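Local coordinates for ferrichrome ABC transporter substrate-binding protein (Staphylococcus pseudintermedius, PDB 5FLY) that probably captures iron-loaded ferrichrome-type siderophores at the cell surface and hands them to an ABC transporter for uptake, at residues P82-T87 with P102-D107. Sequence-based numbering, arbitrary orientation.
Sequences PDLIIT and PTIAFD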
ATOM      1  N   PRO A  82       1.034  25.731  -2.665  1.00  9.73           N
ATOM      2  CA  PRO A  82       1.541  24.825  -1.634  1.00  9.34           C
ATOM      3  C   PRO A  82       2.794  25.350  -0.932  1.00  9.36           C
ATOM      4  O   PRO A  82       3.537  26.129  -1.538  1.00  9.68           O
ATOM      5  CB  PRO A  82       1.874  23.548  -2.422  1.00  9.24           C
ATOM      6  CG  PRO A  82       2.135  24.020  -3.815  1.00  9.61           C
ATOM      7  CD  PRO A  82       1.257  25.202  -4.027  1.00  9.90           C
ATOM      8  N   ASP A  83       3.023  24.946   0.312  1.00 10.01           N
ATOM      9  CA  ASP A  83       4.338  25.157   0.919  1.00 10.56           C
ATOM     10  C   ASP A  83       5.123  23.844   0.981  1.00 10.33           C
ATOM     11  O   ASP A  83       6.285  23.833   1.386  1.00  9.65           O
ATOM     12  CB  ASP A  83       4.223  25.823   2.305  1.00 10.54           C
ATOM     13  CG  ASP A  83       3.477  24.995   3.343  1.00 11.12           C
ATOM     14  OD1 ASP A  83       2.939  23.910   3.050  1.00 11.17           O
ATOM     15  OD2 ASP A  83       3.429  25.484   4.503  1.00 14.56           O
ATOM     16  N   LEU A  84       4.508  22.758   0.515  1.00  8.68           N
ATOM     17  CA  LEU A  84       5.147  21.451   0.476  1.00  8.48           C
ATOM     18  C   LEU A  84       4.403  20.583  -0.522  1.00  8.44           C
ATOM     19  O   LEU A  84       3.170  20.538  -0.500  1.00  8.37           O
ATOM     20  CB  LEU A  84       5.147  20.792   1.872  1.00  8.17           C
ATOM     21  CG  LEU A  84       5.723  19.377   1.956  1.00  7.97           C
ATOM     22  CD1 LEU A  84       7.200  19.357   1.623  1.00  8.13           C
ATOM     23  CD2 LEU A  84       5.496  18.777   3.350  1.00  7.70           C
ATOM     24  N   ILE A  85       5.160  19.882  -1.376  1.00  8.50           N
ATOM     25  CA  ILE A  85       4.607  18.952  -2.356  1.00  8.47           C
ATOM     26  C   ILE A  85       5.183  17.564  -2.111  1.00  8.24           C
ATOM     27  O   ILE A  85       6.373  17.443  -1.882  1.00  8.26           O
ATOM     28  CB  ILE A  85       4.935  19.396  -3.792  1.00  8.81           C
ATOM     29  CG1 ILE A  85       4.336  20.783  -4.069  1.00  9.08           C
ATOM     30  CG2 ILE A  85       4.446  18.367  -4.800  1.00  8.78           C
ATOM     31  CD1 ILE A  85       4.920  21.467  -5.290  1.00  9.48           C
ATOM     32  N   ILE A  86       4.319  16.543  -2.108  1.00  9.03           N
ATOM     33  CA  ILE A  86       4.711  15.152  -1.918  1.00  9.39           C
ATOM     34  C   ILE A  86       4.404  14.381  -3.186  1.00  8.53           C
ATOM     35  O   ILE A  86       3.289  14.418  -3.674  1.00  8.83           O
ATOM     36  CB  ILE A  86       3.951  14.466  -0.742  1.00 10.41           C
ATOM     37  CG1 ILE A  86       3.997  15.317   0.526  1.00 12.53           C
ATOM     38  CG2 ILE A  86       4.489  13.040  -0.498  1.00  8.89           C
ATOM     39  CD1 ILE A  86       5.368  15.551   1.064  1.00 12.50           C
ATOM     40  N   THR A  87       5.402  13.692  -3.732  1.00  7.94           N
ATOM     41  CA  THR A  87       5.184  12.878  -4.923  1.00  8.00           C
ATOM     42  C   THR A  87       6.119  11.676  -4.901  1.00  7.89           C
ATOM     43  O   THR A  87       6.715  11.366  -3.862  1.00  7.75           O
ATOM     44  CB  THR A  87       5.382  13.704  -6.231  1.00  8.32           C
ATOM     45  OG1 THR A  87       4.864  12.961  -7.346  1.00  8.38           O
ATOM     46  CG2 THR A  87       6.851  14.100  -6.440  1.00  8.85           C
ATOM     47  N   PRO A 102       9.020  23.406  -1.861  1.00 12.35           N
ATOM     48  CA  PRO A 102       9.776  22.242  -1.380  1.00 13.64           C
ATOM     49  C   PRO A 102       9.048  20.953  -1.729  1.00 13.00           C
ATOM     50  O   PRO A 102       7.849  20.833  -1.458  1.00 11.82           O
ATOM     51  CB  PRO A 102       9.837  22.469   0.129  1.00 14.28           C
ATOM     52  CG  PRO A 102       9.827  23.948   0.264  1.00 15.73           C
ATOM     53  CD  PRO A 102       8.934  24.458  -0.832  1.00 13.52           C
ATOM     54  N   THR A 103       9.767  20.019  -2.344  1.00  9.97           N
ATOM     55  CA  THR A 103       9.174  18.810  -2.899  1.00 11.41           C
ATOM     56  C   THR A 103       9.920  17.583  -2.388  1.00 11.43           C
ATOM     57  O   THR A 103      11.149  17.494  -2.522  1.00 11.87           O
ATOM     58  CB  THR A 103       9.193  18.830  -4.448  1.00 11.79           C
ATOM     59  OG1 THR A 103       8.302  19.850  -4.935  1.00 11.49           O
ATOM     60  CG2 THR A 103       8.763  17.473  -5.026  1.00 11.76           C
ATOM     61  N   ILE A 104       9.174  16.663  -1.780  1.00  8.69           N
ATOM     62  CA  ILE A 104       9.691  15.342  -1.419  1.00  8.51           C
ATOM     63  C   ILE A 104       9.163  14.321  -2.409  1.00  9.73           C
ATOM     64  O   ILE A 104       7.968  13.993  -2.427  1.00  8.29           O
ATOM     65  CB  ILE A 104       9.303  14.908   0.006  1.00  8.28           C
ATOM     66  CG1 ILE A 104       9.676  15.990   1.023  1.00  8.29           C
ATOM     67  CG2 ILE A 104      10.006  13.640   0.383  1.00  8.11           C
ATOM     68  CD1 ILE A 104       9.043  15.782   2.354  1.00  9.21           C
ATOM     69  N   ALA A 105      10.078  13.832  -3.240  1.00  8.27           N
ATOM     70  CA  ALA A 105       9.773  12.826  -4.235  1.00  8.24           C
ATOM     71  C   ALA A 105      10.278  11.478  -3.733  1.00  8.79           C
ATOM     72  O   ALA A 105      11.430  11.085  -3.931  1.00  8.18           O
ATOM     73  CB  ALA A 105      10.386  13.191  -5.550  1.00  8.55           C
ATOM     74  N   PHE A 106       9.391  10.787  -3.039  1.00  8.22           N
ATOM     75  CA  PHE A 106       9.742   9.536  -2.399  1.00  7.65           C
ATOM     76  C   PHE A 106      10.135   8.433  -3.370  1.00  7.77           C
ATOM     77  O   PHE A 106       9.447   8.175  -4.362  1.00  7.72           O
ATOM     78  CB  PHE A 106       8.577   9.028  -1.563  1.00  7.41           C
ATOM     79  CG  PHE A 106       8.447   9.696  -0.219  1.00  7.73           C
ATOM     80  CD1 PHE A 106       9.214   9.270   0.852  1.00  8.63           C
ATOM     81  CD2 PHE A 106       7.550  10.733  -0.031  1.00  7.31           C
ATOM     82  CE1 PHE A 106       9.106   9.891   2.093  1.00  8.71           C
ATOM     83  CE2 PHE A 106       7.417  11.337   1.198  1.00  8.07           C
ATOM     84  CZ  PHE A 106       8.210  10.923   2.260  1.00  9.06           C
ATOM     85  N   ASP A 107      11.240   7.779  -3.030  1.00  7.72           N
ATOM     86  CA  ASP A 107      11.603   6.469  -3.583  1.00  8.22           C
ATOM     87  C   ASP A 107      10.843   5.471  -2.716  1.00  7.47           C
ATOM     88  O   ASP A 107      11.299   5.084  -1.635  1.00  7.41           O
ATOM     89  CB  ASP A 107      13.128   6.253  -3.547  1.00  7.89           C
ATOM     90  CG  ASP A 107      13.610   5.010  -4.326  1.00  8.22           C
ATOM     91  OD1 ASP A 107      12.866   4.075  -4.685  1.00  7.82           O
ATOM     92  OD2 ASP A 107      14.823   4.964  -4.546  1.00  9.54           O
TER
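I85 and T87 hydrogen-bond through both their backbone N and O to the segment 102-107, whose strand 103-106 runs parallel to 84-87 at an axis angle of 11°. I85 N gives its hydrogen to P102 O and I85 O receives that of I104 N; T87 N then binds I104 O at 2.9 Å, almost straight at the hydrogen (173°), and T87 O takes F106 N in a more bent bond (145°). P102, just before strand 103-106, suits its place, since of its polar backbone atoms only the carbonyl O bonds across and the missing N-H costs no bond in this pairing. The same carbonyls also receive CA-H...O contacts, as from T103 CA to I85 O at 3.3 Å.

These strands and helix 94-100 form a beta-alpha-beta unit at one side of the parallel sheet in one lobe of this class III binding protein; 103-106 is the edge strand, while 84-88 also pairs with 28-30.

Apolar side chains meet on the face bearing L84, I86, I104 and F106. The I86 and I104 side chains run alongside each other, their CD1 methyls 3.9 Å apart, and L84 CD1 reaches I104 CD1 at 4.1 Å. I86 CG2, anti to its backbone N, meets the edge of the F106 ring in plane, 3.8 Å from CE2, while I104 CG2 covers one ring face near the rim. Branched and aromatic residues fill this layer beneath helix 113-124 and strand 5-12; F106 also stacks on Y35.

On the face toward helix 94-100, I85 is joined by the smaller T87, T103 and A105. T87 CG2 lies 3.8 Å from A105 CB, and T103 OG1 sits 3.6 Å from I85 CB. The threonine hydroxyls suit this buried side because each has a polar partner: T103 OG1 bonds A101 O, and T87 OG1 bonds D91 OD2.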